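Local coordinates for protein amidohydrolase (Thermotoga maritima, PDB 3OOQ) that belongs to the metal-dependent amidohydrolase family of TIM-barrel enzymes and may act as an allantoinase, though its substrate remains uncertain, at residues F[7-12]-F[26-31]; F[34-39]-F[353-358]; F[79-84]-F[120-125]; F[84-89]-F[160-165]. One frame throughout, in Å; residues are numbered along the deposited sequence.

Contact 1. Residues F[7-12]-F[26-31]; sequences ILFKNA and VLVSNG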
# COMPACT_ATOMS: atom_id res chain seq x y z
N ILE F 7 26.61 8.15 -59.33
CA ILE F 7 25.25 7.98 -59.82
C ILE F 7 24.77 9.29 -60.42
O ILE F 7 24.91 10.35 -59.82
CB ILE F 7 24.27 7.55 -58.71
CG1 ILE F 7 24.65 6.17 -58.14
CG2 ILE F 7 22.85 7.53 -59.23
CD1 ILE F 7 23.88 5.81 -56.88
N LEU F 8 24.18 9.20 -61.60
CA LEU F 8 23.67 10.37 -62.28
C LEU F 8 22.16 10.23 -62.44
O LEU F 8 21.69 9.40 -63.23
CB LEU F 8 24.37 10.54 -63.63
CG LEU F 8 23.97 11.70 -64.54
CD1 LEU F 8 24.02 13.04 -63.77
CD2 LEU F 8 24.84 11.74 -65.81
N PHE F 9 21.42 11.02 -61.68
CA PHE F 9 19.96 10.99 -61.77
C PHE F 9 19.52 11.92 -62.87
O PHE F 9 19.86 13.10 -62.85
CB PHE F 9 19.32 11.40 -60.44
CG PHE F 9 19.60 10.45 -59.30
CD1 PHE F 9 18.86 9.28 -59.15
CD2 PHE F 9 20.61 10.73 -58.37
CE1 PHE F 9 19.12 8.39 -58.10
CE2 PHE F 9 20.87 9.86 -57.31
CZ PHE F 9 20.11 8.68 -57.17
N LYS F 10 18.78 11.40 -63.84
CA LYS F 10 18.44 12.20 -65.04
C LYS F 10 16.96 12.55 -65.16
O LYS F 10 16.09 11.69 -65.02
CB LYS F 10 18.92 11.49 -66.33
CG LYS F 10 20.44 11.26 -66.36
CD LYS F 10 21.20 12.04 -67.46
CE LYS F 10 20.49 13.28 -68.02
NZ LYS F 10 21.49 14.21 -68.63
N ASN F 11 16.69 13.83 -65.44
CA ASN F 11 15.38 14.26 -65.92
C ASN F 11 14.22 14.17 -64.91
O ASN F 11 13.05 14.13 -65.29
CB ASN F 11 15.05 13.56 -67.26
CG ASN F 11 13.97 14.28 -68.06
OD1 ASN F 11 13.91 15.51 -68.09
ND2 ASN F 11 13.10 13.51 -68.69
N ALA F 12 14.56 14.15 -63.62
CA ALA F 12 13.58 14.33 -62.56
C ALA F 12 13.11 15.78 -62.54
O ALA F 12 13.78 16.67 -63.06
CB ALA F 12 14.20 13.97 -61.21
N VAL F 26 20.95 15.35 -61.20
CA VAL F 26 21.72 15.42 -59.98
C VAL F 26 22.79 14.34 -60.07
O VAL F 26 22.49 13.17 -60.30
CB VAL F 26 20.82 15.24 -58.72
CG1 VAL F 26 21.65 15.14 -57.45
CG2 VAL F 26 19.78 16.35 -58.61
N LEU F 27 24.04 14.74 -59.90
CA LEU F 27 25.18 13.82 -59.92
C LEU F 27 25.70 13.63 -58.51
O LEU F 27 25.94 14.62 -57.78
CB LEU F 27 26.31 14.35 -60.81
CG LEU F 27 27.65 13.59 -60.85
CD1 LEU F 27 27.50 12.22 -61.49
CD2 LEU F 27 28.72 14.39 -61.61
N VAL F 28 25.88 12.37 -58.15
CA VAL F 28 26.30 11.98 -56.82
C VAL F 28 27.61 11.24 -56.95
O VAL F 28 27.77 10.39 -57.84
CB VAL F 28 25.24 11.02 -56.18
CG1 VAL F 28 25.77 10.33 -54.92
CG2 VAL F 28 23.95 11.76 -55.89
N SER F 29 28.57 11.59 -56.09
CA SER F 29 29.82 10.83 -55.98
C SER F 29 30.36 10.95 -54.57
O SER F 29 30.15 11.97 -53.90
CB SER F 29 30.87 11.30 -57.00
OG SER F 29 31.54 12.47 -56.56
N ASN F 30 31.07 9.91 -54.13
CA ASN F 30 31.61 9.81 -52.76
C ASN F 30 30.58 10.15 -51.68
O ASN F 30 30.92 10.78 -50.68
CB ASN F 30 32.89 10.65 -52.58
CG ASN F 30 34.10 10.09 -53.34
OD1 ASN F 30 34.20 8.90 -53.59
ND2 ASN F 30 35.02 10.98 -53.69
N GLY F 31 29.34 9.72 -51.89
CA GLY F 31 28.27 9.89 -50.92
C GLY F 31 27.73 11.31 -50.78
O GLY F 31 27.02 11.61 -49.82
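Ile7, Leu8 and Phe9 run alongside Val28, Leu27 and Val26 as an antiparallel pair, the axes of segments 7-10 and 26-29 passing 4.7 Å apart with 166° between their directions. Four backbone hydrogen bonds fix the register. Ile7 and Val28 exchange two, the shorter being Val28 N to Ile7 O at 2.8 Å, and Phe9 and Val26 exchange the other two, so that each couple is a hydrogen-bonded pair. Between them Leu8 and Leu27 form a non-hydrogen-bonded pair, their CA atoms 4.4 Å apart.

The side chains of Ile7, Phe9, Val26 and Val28 share one face of the sheet. There the Phe9 ring is met at its edge, in plane, by one methyl of the diagonally placed Val28, with Phe9 CE2 3.9 Å from Val28 CG2. The same ring has Ile7 CG2 over one face, toward the rim, and Tyr379 adds an edge-to-face ring contact. On the other face Leu8 and Leu27 cross obliquely. A chi1 of 179° sets Leu8 CG anti to the backbone N, beside the carbonyl carbon, and from there the CD1 branch of Leu8 rests 4.0 Å from Leu27 CB.

Leu8 also makes backbone bonds to Glu46 and Val48, which places strand 7-10 inside a four-stranded mixed sheet, consistent with the small beta domain that accompanies the TIM barrel in many amidohydrolases.

Contact 2. Residues F[34-39]-F[353-358]; sequences EKVGEN and IEPGKD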
# COMPACT_ATOMS: atom_id res chain seq x y z
N GLU F 34 27.43 16.06 -55.98
CA GLU F 34 28.54 16.71 -56.68
C GLU F 34 28.06 17.87 -57.55
O GLU F 34 28.63 18.97 -57.50
CB GLU F 34 29.34 15.69 -57.52
CG GLU F 34 30.73 16.24 -57.96
CD GLU F 34 31.41 15.43 -59.07
OE1 GLU F 34 31.46 14.17 -58.99
OE2 GLU F 34 31.95 16.05 -60.01
N LYS F 35 27.01 17.64 -58.35
CA LYS F 35 26.51 18.65 -59.29
C LYS F 35 24.99 18.63 -59.33
O LYS F 35 24.39 17.57 -59.24
CB LYS F 35 27.04 18.41 -60.72
CG LYS F 35 28.47 18.84 -60.97
CD LYS F 35 28.87 18.58 -62.44
CE LYS F 35 30.37 18.40 -62.61
NZ LYS F 35 30.77 18.40 -64.04
N VAL F 36 24.40 19.80 -59.51
CA VAL F 36 22.95 19.97 -59.61
C VAL F 36 22.63 20.90 -60.78
O VAL F 36 23.16 22.02 -60.85
CB VAL F 36 22.35 20.58 -58.33
CG1 VAL F 36 20.85 20.87 -58.49
CG2 VAL F 36 22.60 19.68 -57.13
N GLY F 37 21.78 20.46 -61.69
CA GLY F 37 21.40 21.34 -62.79
C GLY F 37 20.78 20.70 -64.00
O GLY F 37 20.48 19.50 -64.02
N GLU F 38 20.62 21.53 -65.03
CA GLU F 38 19.89 21.24 -66.27
C GLU F 38 20.30 20.00 -67.06
O GLU F 38 19.46 19.12 -67.33
CB GLU F 38 20.02 22.46 -67.19
CG GLU F 38 18.80 22.75 -68.05
CD GLU F 38 17.81 23.67 -67.35
OE1 GLU F 38 17.73 23.63 -66.10
OE2 GLU F 38 17.10 24.41 -68.07
N ASN F 39 21.57 19.94 -67.46
CA ASN F 39 22.05 18.92 -68.42
C ASN F 39 23.42 18.35 -68.05
O ASN F 39 24.41 18.60 -68.74
CB ASN F 39 22.09 19.50 -69.85
CG ASN F 39 20.80 19.26 -70.63
OD1 ASN F 39 20.09 20.20 -70.98
ND2 ASN F 39 20.50 18.00 -70.90
N ILE F 353 19.17 19.95 -51.70
CA ILE F 353 19.92 19.40 -52.81
C ILE F 353 20.87 20.46 -53.34
O ILE F 353 20.57 21.17 -54.31
CB ILE F 353 19.04 18.82 -53.94
CG1 ILE F 353 17.95 17.90 -53.37
CG2 ILE F 353 19.93 18.07 -54.95
CD1 ILE F 353 17.11 17.17 -54.42
N GLU F 354 22.01 20.58 -52.66
CA GLU F 354 23.06 21.48 -53.08
C GLU F 354 24.36 20.72 -53.19
O GLU F 354 24.61 19.80 -52.40
CB GLU F 354 23.23 22.59 -52.03
CG GLU F 354 22.08 23.58 -51.95
CD GLU F 354 22.16 24.48 -50.71
OE1 GLU F 354 23.24 24.53 -50.08
OE2 GLU F 354 21.14 25.12 -50.38
N PRO F 355 25.22 21.12 -54.14
CA PRO F 355 26.57 20.55 -54.20
C PRO F 355 27.27 20.61 -52.86
O PRO F 355 27.22 21.62 -52.15
CB PRO F 355 27.28 21.45 -55.22
CG PRO F 355 26.15 21.89 -56.13
CD PRO F 355 25.02 22.15 -55.18
N GLY F 356 27.92 19.51 -52.50
CA GLY F 356 28.65 19.46 -51.26
C GLY F 356 27.86 18.85 -50.12
O GLY F 356 28.46 18.41 -49.13
N LYS F 357 26.53 18.81 -50.22
CA LYS F 357 25.70 18.20 -49.15
C LYS F 357 25.72 16.67 -49.26
O LYS F 357 26.03 16.12 -50.33
CB LYS F 357 24.24 18.69 -49.21
CG LYS F 357 23.93 20.20 -49.00
CD LYS F 357 25.12 21.07 -48.63
CE LYS F 357 24.67 22.38 -48.04
NZ LYS F 357 25.43 23.54 -48.62
N ASP F 358 25.41 15.99 -48.16
CA ASP F 358 25.19 14.54 -48.17
C ASP F 358 24.10 14.14 -49.18
O ASP F 358 23.06 14.80 -49.27
CB ASP F 358 24.78 14.05 -46.76
CG ASP F 358 25.89 14.22 -45.71
OD1 ASP F 358 27.01 14.68 -46.04
OD2 ASP F 358 25.64 13.86 -44.53
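Val36 reaches from the strand 32-37 to Ile353 and Pro355, and its CG2 methyl makes the side-chain contacts of the strand. Its CB points toward the loop 353-358. From CB the two methyls diverge: CG1 is anti to the backbone N (chi1 175°), while CG2 sits beside that N and is the branch that does the touching. Val36 CG2 lies 3.8 Å from Ile353 CG2, the two side chains crossing at about a right angle. It also approaches the Ile353 backbone and meets the proline ring at its CD corner, Val36 CG2 to Pro355 CD being 4.0 Å. One methyl is thus lodged against a branched side chain, a peptide and a ring. Phe22 packs on the same valine.

A second point of contact lies at the start of segment 34-39, where Pro355 CB stands 3.6 Å from the carbonyl oxygen of Glu34. No hydrogen bond joins the two segments directly, but Gly356 bonds through its backbone to Val33, next to Glu34.

The loop has its own fixed shape. Glu354 to Lys357 is a type II beta turn, closed by Lys357 N to Glu354 O at 3.1 Å, with Pro355 and Gly356 in its two central positions. A salt bridge spans the same turn, Lys357 NZ to Glu354 OE1 at 2.8 Å, and Glu354 OE2 is hydrogen-bonded to Thr18. Opposite Leu27, Glu34 and Lys35 together form a classic beta bulge. The contact thus joins an outermost strand of the small sheet to a proline-glycine type II turn that precedes strand 361-364.

Contact 3. Residues F[79-84]-F[120-125]; sequences DGNEAT and GSANPV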
# COMPACT_ATOMS: atom_id res chain seq x y z
N ASP F 79 11.77 3.12 -24.17
CA ASP F 79 13.01 3.55 -23.56
C ASP F 79 13.13 5.07 -23.51
O ASP F 79 14.20 5.59 -23.18
CB ASP F 79 14.22 2.91 -24.29
CG ASP F 79 14.36 1.41 -23.99
OD1 ASP F 79 14.50 0.62 -24.96
OD2 ASP F 79 14.31 1.03 -22.80
N GLY F 80 12.05 5.78 -23.81
CA GLY F 80 12.12 7.25 -23.99
C GLY F 80 12.18 8.18 -22.78
O GLY F 80 12.49 9.37 -22.92
N ASN F 81 11.86 7.68 -21.58
CA ASN F 81 11.83 8.51 -20.37
C ASN F 81 12.38 7.77 -19.17
O ASN F 81 11.78 6.79 -18.73
CB ASN F 81 10.40 8.97 -20.04
CG ASN F 81 9.90 10.09 -20.95
OD1 ASN F 81 10.38 11.23 -20.88
ND2 ASN F 81 8.92 9.78 -21.78
N GLU F 82 13.51 8.24 -18.65
CA GLU F 82 14.07 7.72 -17.41
C GLU F 82 13.38 8.44 -16.24
O GLU F 82 13.98 9.28 -15.53
CB GLU F 82 15.60 7.89 -17.38
CG GLU F 82 16.29 7.25 -16.17
CD GLU F 82 15.87 5.82 -15.98
OE1 GLU F 82 15.19 5.53 -14.96
OE2 GLU F 82 16.16 4.99 -16.87
N ALA F 83 12.11 8.11 -16.05
CA ALA F 83 11.22 8.85 -15.17
C ALA F 83 11.34 8.41 -13.71
O ALA F 83 10.34 8.24 -13.02
CB ALA F 83 9.78 8.74 -15.66
N THR F 84 12.58 8.24 -13.24
CA THR F 84 12.87 7.81 -11.87
C THR F 84 13.72 8.82 -11.13
O THR F 84 14.23 8.55 -10.04
CB THR F 84 13.65 6.49 -11.89
OG1 THR F 84 14.85 6.68 -12.66
CG2 THR F 84 12.80 5.40 -12.53
N GLY F 120 12.02 11.98 -23.88
CA GLY F 120 10.73 12.65 -23.78
C GLY F 120 10.70 13.76 -22.73
O GLY F 120 11.73 14.35 -22.38
N SER F 121 9.51 14.04 -22.22
CA SER F 121 9.28 15.24 -21.43
C SER F 121 8.87 14.94 -19.98
O SER F 121 8.26 15.76 -19.31
CB SER F 121 8.22 16.08 -22.11
OG SER F 121 7.00 15.35 -22.19
N ALA F 122 9.20 13.74 -19.51
CA ALA F 122 8.92 13.37 -18.13
C ALA F 122 9.76 14.19 -17.15
O ALA F 122 9.26 14.57 -16.08
CB ALA F 122 9.18 11.88 -17.92
N ASN F 123 11.03 14.43 -17.49
CA ASN F 123 11.97 15.03 -16.55
C ASN F 123 12.25 16.50 -16.80
O ASN F 123 12.43 16.88 -17.96
CB ASN F 123 13.31 14.31 -16.58
CG ASN F 123 13.20 12.87 -16.13
OD1 ASN F 123 12.18 12.44 -15.62
ND2 ASN F 123 14.28 12.11 -16.31
N PRO F 124 12.32 17.31 -15.72
CA PRO F 124 12.83 18.67 -15.85
C PRO F 124 14.12 18.69 -16.69
O PRO F 124 14.23 19.52 -17.60
CB PRO F 124 13.06 19.10 -14.40
CG PRO F 124 11.90 18.42 -13.65
CD PRO F 124 11.75 17.06 -14.38
N VAL F 125 15.05 17.77 -16.40
CA VAL F 125 16.27 17.57 -17.21
C VAL F 125 16.31 16.11 -17.62
O VAL F 125 16.56 15.23 -16.79
CB VAL F 125 17.57 17.96 -16.46
CG1 VAL F 125 18.79 17.91 -17.42
CG2 VAL F 125 17.47 19.38 -15.86
O HOH W 1 12.44 12.64 -19.64
O HOH W 2 7.44 12.06 -23.13
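Asn81 reaches across to Gly120, Ser121 and Ala122 with its amide group. A chi1 of -76° sets Asn81 CG beside the backbone N, where it lies 3.6 Å from Ala122 CB. The amide oxygen takes the backbone N-H of Ala122, Asn81 OD1 to Ala122 N being 3.1 Å, with the donor above the carbonyl plane. One water links the same oxygen to Asn123 N, and a second links Asn81 ND2 to Ser121 N. Ala122 CB lies only 3.3 Å from Asn81 OD1. An alanine in place of Asn81 would probably leave Ala122 N and both waters without their amide partner, freeing the loop segment 120-123 to shift.

Two more hydrogen bonds, to Gly80 O and Glu82 O, flank Asn81 in the sequence. Gly120 N meets Gly80 O at 2.8 Å, and a side chain on Gly120 would collide with Asn81 ND2. Farther along, Asn123 ND2 donates to Glu82 O at 3.0 Å with an N-H...O angle of 172°. The two loops follow strands 54-64 and 112-117, which pair in parallel as in a TIM barrel. Glu82 and Ala83 are centres of successive inverse gamma turns, and Ala83 CB meets Ala122 CB at 3.9 Å.

In the next shell Asn123 is positioned by Tyr162, bonded to its OD1, and by Thr88, bonded to its ND2. Glu82 turns away, its carboxylate oxygens bonding to Thr84 of its own segment and to Ser170 and Thr171 of the second subunit.

Contact 4. Residues F[84-89]-F[160-165]; sequences TDPVTP and RVYGER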
# COMPACT_ATOMS: atom_id res chain seq x y z
N THR F 84 12.58 8.24 -13.24
CA THR F 84 12.87 7.81 -11.87
C THR F 84 13.72 8.82 -11.13
O THR F 84 14.23 8.55 -10.04
CB THR F 84 13.65 6.49 -11.89
OG1 THR F 84 14.85 6.68 -12.66
CG2 THR F 84 12.80 5.40 -12.53
N ASP F 85 13.88 10.00 -11.74
CA ASP F 85 14.80 11.02 -11.25
C ASP F 85 14.59 12.25 -12.13
O ASP F 85 14.71 12.15 -13.36
CB ASP F 85 16.25 10.51 -11.35
CG ASP F 85 17.26 11.49 -10.76
OD1 ASP F 85 18.37 11.04 -10.41
OD2 ASP F 85 17.00 12.70 -10.67
N PRO F 86 14.26 13.41 -11.52
CA PRO F 86 13.92 14.56 -12.37
C PRO F 86 15.13 15.19 -13.08
O PRO F 86 14.94 16.06 -13.93
CB PRO F 86 13.23 15.55 -11.39
CG PRO F 86 13.76 15.19 -10.06
CD PRO F 86 14.10 13.72 -10.08
N VAL F 87 16.35 14.76 -12.75
CA VAL F 87 17.57 15.31 -13.34
C VAL F 87 18.45 14.18 -13.87
O VAL F 87 19.31 13.67 -13.14
CB VAL F 87 18.36 16.16 -12.31
CG1 VAL F 87 19.55 16.86 -12.96
CG2 VAL F 87 17.46 17.19 -11.65
N THR F 88 18.24 13.79 -15.12
CA THR F 88 19.06 12.78 -15.77
C THR F 88 19.77 13.28 -17.05
O THR F 88 19.63 12.67 -18.11
CB THR F 88 18.25 11.51 -16.08
OG1 THR F 88 17.16 11.84 -16.95
CG2 THR F 88 17.70 10.87 -14.79
N PRO F 89 20.56 14.37 -16.95
CA PRO F 89 21.28 14.89 -18.13
C PRO F 89 22.29 13.90 -18.72
O PRO F 89 22.60 14.00 -19.91
CB PRO F 89 22.04 16.10 -17.58
CG PRO F 89 22.16 15.85 -16.11
CD PRO F 89 20.93 15.09 -15.71
N ARG F 160 3.39 16.45 -13.27
CA ARG F 160 2.50 15.29 -13.13
C ARG F 160 3.32 14.05 -12.76
O ARG F 160 2.99 13.37 -11.79
CB ARG F 160 1.69 15.02 -14.41
CG ARG F 160 0.84 13.73 -14.34
CD ARG F 160 0.22 13.32 -15.69
NE ARG F 160 1.23 13.15 -16.75
CZ ARG F 160 1.95 12.04 -16.97
NH1 ARG F 160 1.80 10.95 -16.20
NH2 ARG F 160 2.84 12.02 -17.97
N VAL F 161 4.38 13.78 -13.52
CA VAL F 161 5.26 12.62 -13.24
C VAL F 161 5.84 12.63 -11.82
O VAL F 161 5.76 11.62 -11.07
CB VAL F 161 6.39 12.46 -14.29
CG1 VAL F 161 7.44 11.46 -13.80
CG2 VAL F 161 5.83 11.99 -15.63
N TYR F 162 6.42 13.76 -11.41
CA TYR F 162 7.02 13.77 -10.07
C TYR F 162 6.00 13.99 -8.95
O TYR F 162 6.13 13.43 -7.86
CB TYR F 162 8.33 14.60 -10.02
CG TYR F 162 9.35 13.86 -10.85
CD1 TYR F 162 10.08 12.78 -10.31
CD2 TYR F 162 9.47 14.11 -12.24
CE1 TYR F 162 10.95 12.02 -11.10
CE2 TYR F 162 10.34 13.37 -13.02
CZ TYR F 162 11.08 12.33 -12.45
OH TYR F 162 11.94 11.57 -13.25
N GLY F 163 4.94 14.76 -9.25
CA GLY F 163 3.83 14.92 -8.31
C GLY F 163 3.19 13.58 -7.98
O GLY F 163 2.93 13.29 -6.82
N GLU F 164 2.98 12.73 -8.98
CA GLU F 164 2.48 11.35 -8.73
C GLU F 164 3.47 10.52 -7.88
O GLU F 164 3.05 9.68 -7.09
CB GLU F 164 2.12 10.62 -10.03
CG GLU F 164 0.74 11.00 -10.65
CD GLU F 164 0.54 10.56 -12.13
OE1 GLU F 164 1.44 9.87 -12.69
OE2 GLU F 164 -0.52 10.89 -12.73
N ARG F 165 4.77 10.77 -8.03
CA ARG F 165 5.80 10.16 -7.17
C ARG F 165 5.91 10.84 -5.78
O ARG F 165 6.74 10.44 -4.94
CB ARG F 165 7.18 10.13 -7.86
CG ARG F 165 7.31 9.13 -9.04
CD ARG F 165 8.60 9.32 -9.86
NE ARG F 165 9.80 9.28 -9.02
CZ ARG F 165 10.51 8.19 -8.74
NH1 ARG F 165 11.57 8.28 -7.94
NH2 ARG F 165 10.19 7.01 -9.24
O HOH W 3 14.31 10.11 -7.73
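Pro86 lies over one face of the Tyr162 ring, its CB above the centre, and the helix directs that ring toward the loop. Pro86 CB stands 3.9 Å from the ring centroid and only 8° off the ring normal, a CH-pi contact, while Pro86 CD touches Tyr162 CE1 at 3.7 Å. The opposite face is packed by Val161 CG1, toward the rim, so the ring is clasped between proline and valine.

At the end of the ring the hydroxyl accepts a backbone N-H, Asp85 N to Tyr162 OH being 2.9 Å at a bent 138°. It is also hydrogen-bonded to Asn123 OD1, so two polar groups grip this one atom. A phenylalanine in place of Tyr162 would probably leave Asp85 N and Asn123 OD1 without this partner.

Arg165 comes in beside the tyrosine with its guanidinium turned broadside to Thr84, whose CA lies over one face, toward the rim. A water bonded to Thr84 O, 2.8 Å away, bridges more weakly to Arg165 NH1. The guanidinium is also held by Gln167 and by Lys166 O of the second subunit, which draws the contact into the subunit interface.

Pro86 sits inside an Asx turn, in which Asp85 OD2 accepts from Val87 N at 3.0 Å. A proline-tyrosine CH-pi contact, with the hydroxyl bond to Asp85 N, fastens the last turn of helix 156-164 to this Asx turn in the loop after strand 54-64.

How the contacts relate
The four contacts form two clusters on opposite sides of the chain's centre. Contacts 1 and 2, centres about 8 Å apart, share the four-stranded mixed sheet: strands 24-29 and 32-37 are adjacent and joined by backbone bonds, and Val26 also packs on Ile353. Contacts 3 and 4, centres about 7 Å apart, share Thr84 and both reach the second subunit. Between the clusters the centres are 41 to 49 Å apart. Along the chain contact 1 comes first, and contacts 3 and 4, whose segments alternate, are nested in the loop that contact 2 closes. One cluster thus joins the N-terminal sheet to the loop before strand 361-364, late in the chain; the other ties loops to a helix near a subunit interface.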